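Local coordinates for protein VAPBC49 (Mycobacterium tuberculosis, PDB 5AF3) that possibly acts as the antitoxin of a type II toxin-antitoxin pair, with VapC45 as its cognate toxin, and probably binds DNA, at residues 27-30 / 31-35; 155-158 / 159-163; 214-218 / 219-223; 225-229 / 230-234. All blocks are in the same frame, centred on the assembly; numbering follows the deposited sequence.

Contact 1 of 4, residues 27-30 / 31-35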
ATOM      1  N   LEU A  27       6.703   6.599   2.729  1.00 19.22           N
ATOM      2  CA  LEU A  27       5.627   7.436   3.286  1.00 22.75           C
ATOM      3  C   LEU A  27       4.282   7.308   2.555  1.00 20.78           C
ATOM      4  O   LEU A  27       3.238   7.700   3.095  1.00 26.41           O
ATOM      5  CB  LEU A  27       6.054   8.906   3.291  1.00 20.67           C
ATOM      6  CG  LEU A  27       7.340   9.258   4.041  1.00 26.46           C
ATOM      7  CD1 LEU A  27       7.356  10.795   4.195  1.00 23.90           C
ATOM      8  CD2 LEU A  27       7.487   8.540   5.349  1.00 22.57           C
ATOM      9  N   VAL A  28       4.320   6.718   1.358  1.00 24.90           N
ATOM     10  CA  VAL A  28       3.115   6.590   0.494  1.00 28.17           C
ATOM     11  C   VAL A  28       2.543   7.991   0.195  1.00 25.22           C
ATOM     12  O   VAL A  28       1.427   8.363   0.625  1.00 26.86           O
ATOM     13  CB  VAL A  28       2.028   5.648   1.082  1.00 31.32           C
ATOM     14  CG1 VAL A  28       0.989   5.293   0.004  1.00 34.81           C
ATOM     15  CG2 VAL A  28       2.647   4.376   1.650  1.00 32.22           C
ATOM     16  N   VAL A  29       3.354   8.765  -0.506  1.00 21.98           N
ATOM     17  CA  VAL A  29       3.059  10.145  -0.870  1.00 25.01           C
ATOM     18  C   VAL A  29       3.669  10.317  -2.243  1.00 25.77           C
ATOM     19  O   VAL A  29       4.748   9.764  -2.506  1.00 27.20           O
ATOM     20  CB  VAL A  29       3.654  11.186   0.127  1.00 23.38           C
ATOM     21  CG1 VAL A  29       5.152  11.041   0.230  1.00 23.25           C
ATOM     22  CG2 VAL A  29       3.293  12.647  -0.287  1.00 24.36           C
ATOM     23  N   PRO A  30       2.982  11.047  -3.151  1.00 24.27           N
ATOM     24  CA  PRO A  30       3.552  11.261  -4.472  1.00 23.38           C
ATOM     25  C   PRO A  30       4.894  11.942  -4.434  1.00 23.77           C
ATOM     26  O   PRO A  30       5.103  12.904  -3.661  1.00 23.01           O
ATOM     27  CB  PRO A  30       2.475  12.109  -5.199  1.00 26.85           C
ATOM     28  CG  PRO A  30       1.223  11.741  -4.521  1.00 28.50           C
ATOM     29  CD  PRO A  30       1.637  11.638  -3.045  1.00 25.01           C
ATOM     30  N   ARG A  31       5.840  11.429  -5.228  1.00 23.49           N
ATOM     31  CA  ARG A  31       7.116  12.079  -5.316  1.00 22.33           C
ATOM     32  C   ARG A  31       7.029  13.589  -5.660  1.00 25.48           C
ATOM     33  O   ARG A  31       7.837  14.385  -5.170  1.00 22.98           O
ATOM     34  CB  ARG A  31       8.029  11.360  -6.303  1.00 26.97           C
ATOM     35  CG  ARG A  31       9.454  11.864  -6.249  1.00 30.24           C
ATOM     36  CD  ARG A  31      10.046  11.908  -7.657  1.00 39.13           C
ATOM     37  NE  ARG A  31      11.145  12.874  -7.721  1.00 44.95           N
ATOM     38  CZ  ARG A  31      12.421  12.578  -7.504  1.00 47.15           C
ATOM     39  NH1 ARG A  31      12.783  11.325  -7.224  1.00 49.06           N
ATOM     40  NH2 ARG A  31      13.336  13.537  -7.571  1.00 45.46           N
ATOM     41  N   ALA A  32       6.083  13.980  -6.510  1.00 21.50           N
ATOM     42  CA  ALA A  32       6.014  15.391  -6.898  1.00 19.95           C
ATOM     43  C   ALA A  32       5.623  16.246  -5.694  1.00 23.60           C
ATOM     44  O   ALA A  32       6.079  17.393  -5.554  1.00 24.68           O
ATOM     45  CB  ALA A  32       5.020  15.599  -8.100  1.00 24.35           C
ATOM     46  N   THR A  33       4.788  15.676  -4.823  1.00 21.05           N
ATOM     47  CA  THR A  33       4.365  16.353  -3.606  1.00 23.63           C
ATOM     48  C   THR A  33       5.578  16.603  -2.707  1.00 25.66           C
ATOM     49  O   THR A  33       5.782  17.704  -2.196  1.00 19.37           O
ATOM     50  CB  THR A  33       3.240  15.538  -2.922  1.00 22.43           C
ATOM     51  OG1 THR A  33       2.114  15.501  -3.810  1.00 24.29           O
ATOM     52  CG2 THR A  33       2.800  16.145  -1.619  1.00 24.45           C
ATOM     53  N   LEU A  34       6.390  15.566  -2.517  1.00 22.28           N
ATOM     54  CA  LEU A  34       7.598  15.684  -1.719  1.00 22.52           C
ATOM     55  C   LEU A  34       8.564  16.716  -2.281  1.00 24.11           C
ATOM     56  O   LEU A  34       9.173  17.474  -1.520  1.00 24.39           O
ATOM     57  CB  LEU A  34       8.318  14.323  -1.634  1.00 19.29           C
ATOM     58  CG  LEU A  34       7.683  13.281  -0.721  1.00 24.35           C
ATOM     59  CD1 LEU A  34       8.575  12.067  -0.760  1.00 27.17           C
ATOM     60  CD2 LEU A  34       7.557  13.768   0.731  1.00 26.54           C
ATOM     61  N   ALA A  35       8.675  16.751  -3.602  1.00 23.67           N
ATOM     62  CA  ALA A  35       9.541  17.700  -4.268  1.00 27.33           C
ATOM     63  C   ALA A  35       9.077  19.109  -3.916  1.00 25.90           C
ATOM     64  O   ALA A  35       9.906  19.952  -3.576  1.00 30.29           O
ATOM     65  CB  ALA A  35       9.530  17.477  -5.764  1.00 26.76           C
TER
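V29 and P30 set the turn between helices 20-27 and 31-38 against T33 and L34, in a segment consistent with the turn of a helix-turn-helix unit in a putative DNA-binding domain. Just ahead, L27 ends the first helix, and V28 follows with positive phi (58°) as the C' residue of a Schellman motif, its chain turning out of the helix although a beta-branched residue is an unusual choice there. V29 then brings the chain back inward. It stands one residue before the N-cap and L34 four residues after it, so their contact is a hydrophobic staple, with V29 CG1 3.5 Å from L34 CG. The second methyl, V29 CG2, lies opposite its own backbone N and meets T33 CG2 at 3.8 Å; a branched residue can thus serve two neighbours of the next helix at once. P30 occupies the N-cap. Its ring lies alongside T33, both side chains pointing the same way, with CB 3.7 Å from T33 OG1, and it also packs on R85 of helix 72-86. Proline suits this place because the helix's own backbone bonds need the carbonyl of this residue but not an N-H. That oxygen takes a nearly straight bond from L34 N (3.2 Å, 164°), in the carbonyl plane, and a weak, strongly bent one from T33 N at 3.0 Å.

Contact 2 of 4, residues 155-158 / 159-163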
ATOM      1  N   GLU A 155      -8.563  11.925  15.468  1.00 17.22           N
ATOM      2  CA  GLU A 155      -7.902  10.618  15.612  1.00 16.00           C
ATOM      3  C   GLU A 155      -7.241  10.138  14.347  1.00 16.53           C
ATOM      4  O   GLU A 155      -6.221   9.451  14.410  1.00 18.10           O
ATOM      5  CB  GLU A 155      -8.881   9.564  16.135  1.00 17.11           C
ATOM      6  CG  GLU A 155      -9.179   9.809  17.627  1.00 19.24           C
ATOM      7  CD  GLU A 155      -9.856   8.633  18.320  1.00 24.35           C
ATOM      8  OE1 GLU A 155     -10.143   7.606  17.657  1.00 18.91           O
ATOM      9  OE2 GLU A 155     -10.093   8.739  19.553  1.00 23.63           O
ATOM     10  N   ILE A 156      -7.781  10.525  13.191  1.00 13.57           N
ATOM     11  CA  ILE A 156      -7.172  10.125  11.921  1.00 13.97           C
ATOM     12  C   ILE A 156      -5.745  10.698  11.795  1.00 17.55           C
ATOM     13  O   ILE A 156      -4.880  10.088  11.180  1.00 18.89           O
ATOM     14  CB  ILE A 156      -8.051  10.520  10.677  1.00 13.98           C
ATOM     15  CG1 ILE A 156      -7.503   9.864   9.388  1.00 13.64           C
ATOM     16  CG2 ILE A 156      -8.156  12.075  10.459  1.00 13.21           C
ATOM     17  CD1 ILE A 156      -8.351  10.208   8.106  1.00 14.87           C
ATOM     18  N   VAL A 157      -5.504  11.857  12.413  1.00 15.03           N
ATOM     19  CA  VAL A 157      -4.146  12.454  12.506  1.00 15.83           C
ATOM     20  C   VAL A 157      -3.356  11.784  13.657  1.00 14.94           C
ATOM     21  O   VAL A 157      -2.183  11.375  13.453  1.00 14.79           O
ATOM     22  CB  VAL A 157      -4.216  14.003  12.722  1.00 16.31           C
ATOM     23  CG1 VAL A 157      -2.777  14.616  12.829  1.00 15.09           C
ATOM     24  CG2 VAL A 157      -4.938  14.667  11.559  1.00 16.02           C
ATOM     25  N   GLU A 158      -3.968  11.708  14.840  1.00 16.10           N
ATOM     26  CA  GLU A 158      -3.317  11.074  16.020  1.00 16.43           C
ATOM     27  C   GLU A 158      -2.761   9.696  15.710  1.00 18.55           C
ATOM     28  O   GLU A 158      -1.627   9.377  16.105  1.00 19.04           O
ATOM     29  CB  GLU A 158      -4.284  10.920  17.180  1.00 23.53           C
ATOM     30  CG  GLU A 158      -4.426  12.120  18.026  1.00 30.63           C
ATOM     31  CD  GLU A 158      -5.162  11.814  19.322  1.00 36.88           C
ATOM     32  OE1 GLU A 158      -5.884  10.783  19.406  1.00 33.68           O
ATOM     33  OE2 GLU A 158      -5.025  12.629  20.247  1.00 39.02           O
ATOM     34  N   HIS A 159      -3.545   8.875  15.013  1.00 17.42           N
ATOM     35  CA  HIS A 159      -3.075   7.517  14.599  1.00 21.16           C
ATOM     36  C   HIS A 159      -1.673   7.543  13.974  1.00 19.26           C
ATOM     37  O   HIS A 159      -0.814   6.692  14.294  1.00 21.82           O
ATOM     38  CB  HIS A 159      -4.108   6.864  13.658  1.00 21.48           C
ATOM     39  CG  HIS A 159      -3.629   5.631  12.938  1.00 22.66           C
ATOM     40  ND1 HIS A 159      -3.231   4.482  13.592  1.00 25.12           N
ATOM     41  CD2 HIS A 159      -3.503   5.372  11.613  1.00 24.20           C
ATOM     42  CE1 HIS A 159      -2.891   3.565  12.703  1.00 23.94           C
ATOM     43  NE2 HIS A 159      -3.051   4.078  11.495  1.00 23.60           N
ATOM     44  N   TYR A 160      -1.409   8.500  13.097  1.00 14.13           N
ATOM     45  CA  TYR A 160      -0.065   8.596  12.548  1.00 15.67           C
ATOM     46  C   TYR A 160       0.986   9.182  13.505  1.00 19.00           C
ATOM     47  O   TYR A 160       2.137   8.740  13.500  1.00 16.48           O
ATOM     48  CB  TYR A 160      -0.078   9.327  11.213  1.00 15.17           C
ATOM     49  CG  TYR A 160      -0.909   8.508  10.250  1.00 18.30           C
ATOM     50  CD1 TYR A 160      -0.350   7.416   9.602  1.00 19.17           C
ATOM     51  CD2 TYR A 160      -2.271   8.772  10.068  1.00 21.42           C
ATOM     52  CE1 TYR A 160      -1.134   6.598   8.775  1.00 19.85           C
ATOM     53  CE2 TYR A 160      -3.069   7.967   9.248  1.00 21.33           C
ATOM     54  CZ  TYR A 160      -2.493   6.888   8.605  1.00 21.17           C
ATOM     55  OH  TYR A 160      -3.248   6.067   7.783  1.00 23.83           O
ATOM     56  N   LEU A 161       0.609  10.226  14.247  1.00 16.88           N
ATOM     57  CA  LEU A 161       1.510  10.844  15.218  1.00 16.27           C
ATOM     58  C   LEU A 161       2.026   9.852  16.240  1.00 17.84           C
ATOM     59  O   LEU A 161       3.160   9.968  16.643  1.00 20.05           O
ATOM     60  CB  LEU A 161       0.800  11.991  15.964  1.00 15.36           C
ATOM     61  CG  LEU A 161       0.310  13.124  15.051  1.00 18.13           C
ATOM     62  CD1 LEU A 161      -0.148  14.346  15.879  1.00 18.87           C
ATOM     63  CD2 LEU A 161       1.314  13.572  14.022  1.00 16.30           C
ATOM     64  N   GLN A 162       1.165   8.916  16.650  1.00 15.88           N
ATOM     65  CA  GLN A 162       1.436   7.853  17.629  1.00 19.57           C
ATOM     66  C   GLN A 162       2.512   6.864  17.185  1.00 21.52           C
ATOM     67  O   GLN A 162       3.052   6.121  18.020  1.00 23.87           O
ATOM     68  CB  GLN A 162       0.139   7.075  17.930  1.00 20.48           C
ATOM     69  CG  GLN A 162      -0.749   7.769  18.937  1.00 28.64           C
ATOM     70  CD  GLN A 162      -2.207   7.277  18.939  1.00 31.69           C
ATOM     71  OE1 GLN A 162      -2.632   6.473  18.090  1.00 35.44           O
ATOM     72  NE2 GLN A 162      -2.977   7.763  19.917  1.00 35.87           N
ATOM     73  N   GLN A 163       2.806   6.829  15.894  1.00 17.95           N
ATOM     74  CA  GLN A 163       3.812   5.889  15.339  1.00 19.96           C
ATOM     75  C   GLN A 163       5.268   6.332  15.556  1.00 22.94           C
ATOM     76  O   GLN A 163       6.199   5.577  15.255  1.00 20.18           O
ATOM     77  CB  GLN A 163       3.595   5.652  13.840  1.00 20.74           C
ATOM     78  CG  GLN A 163       2.162   5.218  13.423  1.00 21.86           C
ATOM     79  CD  GLN A 163       1.669   4.067  14.253  1.00 26.24           C
ATOM     80  OE1 GLN A 163       2.403   3.118  14.498  1.00 29.32           O
ATOM     81  NE2 GLN A 163       0.432   4.142  14.701  1.00 27.56           N
TER
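With V157 CG1 anti to its backbone N (chi1 180°) and L161 CG directed back along the helix (chi1 -60°), the two side chains lie side by side one turn apart, V157 CG1 4.0 Å from L161 CD1. Both are aliphatic because helix 72-86 covers this side, through F84 and V80. Y160 also leans back along the helix, and its edge comes to the carbonyl of I156, CD2 standing 3.1 Å from I156 O in the ring plane. That oxygen is buried without a hydrogen-bond partner, and the C-H edge may offset this in part. H159 swings the other way (chi1 167°) and lays CD2 over one face of the Y160 ring, 3.5 Å above the plane and towards the rim. Beneath these side chains H159 N reaches E155 O at 2.8 Å and Q162 N reaches E158 O at 2.9 Å, whereas Y160 N makes just a weak bond to V157 O. Y160 OH and H159 NE2 both bind the carboxylate of D237 of the second subunit, while E155 OE1 accepts from F218 N there. This is a short helix at a dimer interface, packed through V157 and L161 on its own chain and through E155, I156, H159 and Y160 on the second subunit.

Contact 3 of 4, residues 214-218 / 219-223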
ATOM      1  N   ALA A 214      12.708 -16.025  -5.228  1.00 19.81           N
ATOM      2  CA  ALA A 214      13.426 -17.234  -5.638  1.00 20.46           C
ATOM      3  C   ALA A 214      12.665 -18.546  -5.358  1.00 20.90           C
ATOM      4  O   ALA A 214      13.038 -19.598  -5.872  1.00 21.71           O
ATOM      5  CB  ALA A 214      14.833 -17.272  -4.975  1.00 20.43           C
ATOM      6  N   GLY A 215      11.615 -18.498  -4.524  1.00 17.61           N
ATOM      7  CA  GLY A 215      10.836 -19.670  -4.279  1.00 17.38           C
ATOM      8  C   GLY A 215      11.041 -20.321  -2.946  1.00 18.52           C
ATOM      9  O   GLY A 215      10.527 -21.402  -2.717  1.00 17.34           O
ATOM     10  N   ALA A 216      11.758 -19.672  -2.026  1.00 18.21           N
ATOM     11  CA  ALA A 216      11.745 -20.156  -0.652  1.00 14.66           C
ATOM     12  C   ALA A 216      10.355 -20.042  -0.035  1.00 17.68           C
ATOM     13  O   ALA A 216       9.572 -19.131  -0.390  1.00 19.45           O
ATOM     14  CB  ALA A 216      12.791 -19.399   0.221  1.00 18.21           C
ATOM     15  N   THR A 217      10.046 -20.957   0.891  1.00 19.32           N
ATOM     16  CA  THR A 217       8.743 -20.924   1.566  1.00 15.96           C
ATOM     17  C   THR A 217       8.718 -19.755   2.563  1.00 18.07           C
ATOM     18  O   THR A 217       9.785 -19.264   3.005  1.00 18.66           O
ATOM     19  CB  THR A 217       8.497 -22.211   2.334  1.00 20.71           C
ATOM     20  OG1 THR A 217       9.394 -22.247   3.457  1.00 19.83           O
ATOM     21  CG2 THR A 217       8.751 -23.407   1.444  1.00 19.73           C
ATOM     22  N   PHE A 218       7.521 -19.296   2.905  1.00 18.71           N
ATOM     23  CA  PHE A 218       7.370 -18.275   3.947  1.00 18.79           C
ATOM     24  C   PHE A 218       8.021 -18.723   5.269  1.00 22.33           C
ATOM     25  O   PHE A 218       8.673 -17.929   5.942  1.00 19.26           O
ATOM     26  CB  PHE A 218       5.903 -17.860   4.140  1.00 20.25           C
ATOM     27  CG  PHE A 218       5.405 -16.923   3.080  1.00 18.39           C
ATOM     28  CD1 PHE A 218       5.601 -15.537   3.200  1.00 21.24           C
ATOM     29  CD2 PHE A 218       4.746 -17.414   1.955  1.00 20.14           C
ATOM     30  CE1 PHE A 218       5.133 -14.646   2.196  1.00 20.25           C
ATOM     31  CE2 PHE A 218       4.310 -16.541   0.938  1.00 17.37           C
ATOM     32  CZ  PHE A 218       4.477 -15.162   1.071  1.00 17.62           C
ATOM     33  N   GLN A 219       7.875 -20.000   5.622  1.00 19.91           N
ATOM     34  CA  GLN A 219       8.455 -20.505   6.886  1.00 23.07           C
ATOM     35  C   GLN A 219       9.993 -20.426   6.878  1.00 18.39           C
ATOM     36  O   GLN A 219      10.610 -19.990   7.883  1.00 23.55           O
ATOM     37  CB  GLN A 219       7.986 -21.959   7.188  1.00 22.87           C
ATOM     38  CG  GLN A 219       8.414 -22.463   8.576  1.00 27.23           C
ATOM     39  CD  GLN A 219       7.824 -21.631   9.702  1.00 29.57           C
ATOM     40  OE1 GLN A 219       8.555 -20.967  10.464  1.00 36.66           O
ATOM     41  NE2 GLN A 219       6.497 -21.640   9.815  1.00 27.59           N
ATOM     42  N   ALA A 220      10.588 -20.839   5.763  1.00 16.81           N
ATOM     43  CA  ALA A 220      12.049 -20.855   5.605  1.00 21.71           C
ATOM     44  C   ALA A 220      12.591 -19.437   5.679  1.00 22.58           C
ATOM     45  O   ALA A 220      13.556 -19.160   6.387  1.00 20.22           O
ATOM     46  CB  ALA A 220      12.449 -21.481   4.302  1.00 22.32           C
ATOM     47  N   VAL A 221      11.961 -18.531   4.941  1.00 18.57           N
ATOM     48  CA  VAL A 221      12.408 -17.118   4.985  1.00 17.42           C
ATOM     49  C   VAL A 221      12.213 -16.521   6.385  1.00 18.05           C
ATOM     50  O   VAL A 221      13.119 -15.865   6.914  1.00 21.30           O
ATOM     51  CB  VAL A 221      11.711 -16.280   3.881  1.00 18.85           C
ATOM     52  CG1 VAL A 221      12.091 -14.782   3.998  1.00 19.46           C
ATOM     53  CG2 VAL A 221      12.138 -16.824   2.490  1.00 12.29           C
ATOM     54  N   ALA A 222      11.065 -16.789   7.010  1.00 20.98           N
ATOM     55  CA  ALA A 222      10.770 -16.226   8.338  1.00 26.46           C
ATOM     56  C   ALA A 222      11.822 -16.647   9.356  1.00 27.73           C
ATOM     57  O   ALA A 222      12.344 -15.815  10.101  1.00 31.43           O
ATOM     58  CB  ALA A 222       9.381 -16.621   8.798  1.00 25.68           C
ATOM     59  N   ASP A 223      12.154 -17.932   9.360  1.00 29.62           N
ATOM     60  CA  ASP A 223      13.224 -18.452  10.203  1.00 30.19           C
ATOM     61  C   ASP A 223      14.606 -17.853   9.908  1.00 30.58           C
ATOM     62  O   ASP A 223      15.353 -17.476  10.841  1.00 34.07           O
ATOM     63  CB  ASP A 223      13.263 -19.981  10.110  1.00 31.18           C
ATOM     64  CG  ASP A 223      11.996 -20.639  10.676  1.00 33.43           C
ATOM     65  OD1 ASP A 223      11.215 -19.988  11.428  1.00 33.02           O
ATOM     66  OD2 ASP A 223      11.771 -21.811  10.333  1.00 36.28           O
TER
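T217 OG1 accepts a hydrogen bond from A220 N (3.0 Å, 160°), a side-chain N-cap that opens helix 218-225. Threonine suits the place because its hydroxyl, held between the backbone N and carbonyl carbon (chi1 70°), reaches forward to an amide that has no carbonyl of an earlier turn to bind. The regular helix pattern starts at once: V221 N bonds T217 O nearly straight, at 3.0 Å and 173°, and A222 N bonds F218 O at 2.9 Å. A220 CB touches the capping T217 OG1 at 3.3 Å, while the small methyl of A222 suits a place packed against P229 of the next helix. Before the cap, G215 with positive phi ends helix 206-213 in a Schellman motif, a conformation in which a side chain would press on the preceding carbonyl. The F218 ring packs on L212 and L236 and makes a cation-pi contact with R233, while the F218 N-H is taken by E155 of the second subunit. A216 lies one residue before the cap and V221 four after it, which makes a hydrophobic staple. The small methyl allows a close fit: A216 CB meets V221 CG2 at 3.5 Å, tighter than usual van der Waals contact.

Contact 4 of 4, residues 225-229 / 230-234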
ATOM      1  N   TYR A 225      15.281 -15.001   8.638  1.00 19.74           N
ATOM      2  CA  TYR A 225      15.348 -13.537   8.783  1.00 22.01           C
ATOM      3  C   TYR A 225      14.756 -13.008  10.099  1.00 23.47           C
ATOM      4  O   TYR A 225      14.656 -11.793  10.311  1.00 25.76           O
ATOM      5  CB  TYR A 225      14.763 -12.817   7.541  1.00 19.78           C
ATOM      6  CG  TYR A 225      15.676 -13.027   6.341  1.00 18.76           C
ATOM      7  CD1 TYR A 225      16.742 -12.163   6.079  1.00 19.20           C
ATOM      8  CD2 TYR A 225      15.508 -14.137   5.503  1.00 18.90           C
ATOM      9  CE1 TYR A 225      17.621 -12.385   4.993  1.00 17.90           C
ATOM     10  CE2 TYR A 225      16.370 -14.367   4.444  1.00 16.96           C
ATOM     11  CZ  TYR A 225      17.412 -13.480   4.170  1.00 18.64           C
ATOM     12  OH  TYR A 225      18.267 -13.763   3.104  1.00 19.09           O
ATOM     13  N   GLY A 226      14.363 -13.934  10.970  1.00 19.25           N
ATOM     14  CA  GLY A 226      14.011 -13.588  12.364  1.00 22.88           C
ATOM     15  C   GLY A 226      12.661 -12.921  12.522  1.00 23.13           C
ATOM     16  O   GLY A 226      12.485 -12.057  13.378  1.00 24.05           O
ATOM     17  N   VAL A 227      11.719 -13.298  11.661  1.00 17.78           N
ATOM     18  CA  VAL A 227      10.363 -12.754  11.714  1.00 21.36           C
ATOM     19  C   VAL A 227       9.450 -13.957  11.639  1.00 24.84           C
ATOM     20  O   VAL A 227       9.916 -15.103  11.601  1.00 26.14           O
ATOM     21  CB  VAL A 227      10.056 -11.781  10.519  1.00 22.85           C
ATOM     22  CG1 VAL A 227      10.756 -10.467  10.710  1.00 24.94           C
ATOM     23  CG2 VAL A 227      10.453 -12.390   9.200  1.00 23.02           C
ATOM     24  N   THR A 228       8.148 -13.696  11.607  1.00 24.80           N
ATOM     25  CA  THR A 228       7.168 -14.744  11.513  1.00 27.13           C
ATOM     26  C   THR A 228       6.636 -14.790  10.068  1.00 25.87           C
ATOM     27  O   THR A 228       6.805 -13.802   9.339  1.00 23.71           O
ATOM     28  CB  THR A 228       6.083 -14.472  12.577  1.00 29.01           C
ATOM     29  OG1 THR A 228       5.450 -15.696  12.964  1.00 40.63           O
ATOM     30  CG2 THR A 228       5.091 -13.540  12.055  1.00 17.23           C
ATOM     31  N   PRO A 229       6.056 -15.942   9.613  1.00 24.27           N
ATOM     32  CA  PRO A 229       5.403 -15.972   8.292  1.00 25.89           C
ATOM     33  C   PRO A 229       4.304 -14.939   8.122  1.00 21.45           C
ATOM     34  O   PRO A 229       4.220 -14.308   7.053  1.00 20.01           O
ATOM     35  CB  PRO A 229       4.852 -17.413   8.202  1.00 27.77           C
ATOM     36  CG  PRO A 229       5.788 -18.200   9.034  1.00 28.13           C
ATOM     37  CD  PRO A 229       6.066 -17.295  10.224  1.00 29.09           C
ATOM     38  N   ASP A 230       3.479 -14.744   9.151  1.00 23.74           N
ATOM     39  CA  ASP A 230       2.428 -13.715   9.092  1.00 26.33           C
ATOM     40  C   ASP A 230       3.001 -12.311   8.896  1.00 22.92           C
ATOM     41  O   ASP A 230       2.477 -11.521   8.105  1.00 22.36           O
ATOM     42  CB  ASP A 230       1.550 -13.761  10.332  1.00 28.48           C
ATOM     43  CG  ASP A 230       0.501 -14.875  10.263  1.00 32.36           C
ATOM     44  OD1 ASP A 230       0.339 -15.504   9.186  1.00 35.06           O
ATOM     45  OD2 ASP A 230      -0.158 -15.112  11.289  1.00 33.72           O
ATOM     46  N   GLN A 231       4.076 -12.012   9.612  1.00 24.11           N
ATOM     47  CA  GLN A 231       4.802 -10.752   9.431  1.00 21.60           C
ATOM     48  C   GLN A 231       5.362 -10.591   8.017  1.00 21.93           C
ATOM     49  O   GLN A 231       5.320  -9.482   7.446  1.00 22.39           O
ATOM     50  CB  GLN A 231       5.929 -10.623  10.454  1.00 21.28           C
ATOM     51  CG  GLN A 231       5.433 -10.309  11.852  1.00 21.42           C
ATOM     52  CD  GLN A 231       6.549 -10.287  12.848  1.00 26.70           C
ATOM     53  OE1 GLN A 231       7.510 -11.076  12.754  1.00 24.24           O
ATOM     54  NE2 GLN A 231       6.448  -9.382  13.818  1.00 27.71           N
ATOM     55  N   LEU A 232       5.876 -11.675   7.439  1.00 19.43           N
ATOM     56  CA  LEU A 232       6.344 -11.612   6.055  1.00 21.41           C
ATOM     57  C   LEU A 232       5.208 -11.286   5.095  1.00 21.63           C
ATOM     58  O   LEU A 232       5.401 -10.497   4.178  1.00 20.11           O
ATOM     59  CB  LEU A 232       6.986 -12.918   5.597  1.00 22.14           C
ATOM     60  CG  LEU A 232       8.412 -13.235   5.927  1.00 21.74           C
ATOM     61  CD1 LEU A 232       8.743 -14.617   5.327  1.00 20.62           C
ATOM     62  CD2 LEU A 232       9.419 -12.113   5.459  1.00 22.56           C
ATOM     63  N   ARG A 233       4.052 -11.947   5.263  1.00 21.50           N
ATOM     64  CA  ARG A 233       2.907 -11.670   4.383  1.00 24.11           C
ATOM     65  C   ARG A 233       2.515 -10.197   4.493  1.00 25.82           C
ATOM     66  O   ARG A 233       2.271  -9.521   3.465  1.00 22.84           O
ATOM     67  CB  ARG A 233       1.719 -12.583   4.702  1.00 24.01           C
ATOM     68  CG  ARG A 233       1.888 -14.018   4.196  1.00 25.75           C
ATOM     69  CD  ARG A 233       0.882 -15.000   4.873  1.00 24.97           C
ATOM     70  NE  ARG A 233       1.386 -16.356   4.745  1.00 34.05           N
ATOM     71  CZ  ARG A 233       1.779 -17.143   5.743  1.00 34.82           C
ATOM     72  NH1 ARG A 233       1.674 -16.777   7.023  1.00 34.85           N
ATOM     73  NH2 ARG A 233       2.250 -18.341   5.446  1.00 41.06           N
ATOM     74  N   ASP A 234       2.480  -9.696   5.737  1.00 23.78           N
ATOM     75  CA  ASP A 234       2.224  -8.270   5.997  1.00 24.25           C
ATOM     76  C   ASP A 234       3.217  -7.349   5.297  1.00 24.68           C
ATOM     77  O   ASP A 234       2.839  -6.342   4.687  1.00 25.42           O
ATOM     78  CB  ASP A 234       2.234  -8.014   7.514  1.00 29.19           C
ATOM     79  CG  ASP A 234       1.039  -8.606   8.208  1.00 35.21           C
ATOM     80  OD1 ASP A 234       0.103  -9.070   7.509  1.00 37.48           O
ATOM     81  OD2 ASP A 234       1.041  -8.623   9.455  1.00 40.29           O
TER
HETATM   82  O   HOH W   1       3.030 -16.604  11.379  1.00 27.24           O
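P229, T228 and Q231 form the start of helix 229-236, and Q231 reaches back over the N-cap residue T228. There Q231 OE1 accepts from T228 N at 2.9 Å, the N-H arriving 15° out of the amide's carbonyl plane. This is one half of a capping box; the other is missing, since T228 OG1 is anti to its backbone N (chi1 -154°). In its place the methyl CG2 faces the helix and lies across the glutamine chain, 3.3 Å from Q231 CG. The hydroxyl instead hydrogen-bonds a water at 3.0 Å, and that water accepts from D230 N, carrying the cap one bond further out. P229, at the first helical position, needs no N-H bond, and its carbonyl bonds R233 N at 3.0 Å. The extended R233 chain returns over it: P229 O lies over one guanidinium face, and NH1 is 3.4 Å from P229 CB. NH1 also makes a salt bridge with D230 OD1, its hydrogen bond being weak. V227 CG2 and L232 CD2 close a hydrophobic staple at 3.9 Å. Q231 OE1 thus satisfies the N-H of the cap residue, while the water takes that of D230, whose acidic group near the helix N terminus would be favoured by both the helix dipole and the arginine.

From the N terminus, contact 1 joins helices 20-27 and 31-38 in the putative DNA-binding region and rests on helix 72-86. Contact 2 runs along helix 155-161 and leans on that same helix 72-86, its centre 19 Å from that of contact 1. Contacts 3 and 4 follow in the DUF433 range; their centres are 9 Å apart, and V227 N probably hydrogen-bonds A222 O. All four run in series, none nesting or crossing; contacts 1, 3 and 4 each join a loop to the next helix's first turn. Contacts 2 and 3, whose centres are 33 Å apart within one chain, meet across the dimer, where E155 accepts a hydrogen bond from F218 N of the other subunit; R233 of contact 4 likewise packs on the other subunit's H159.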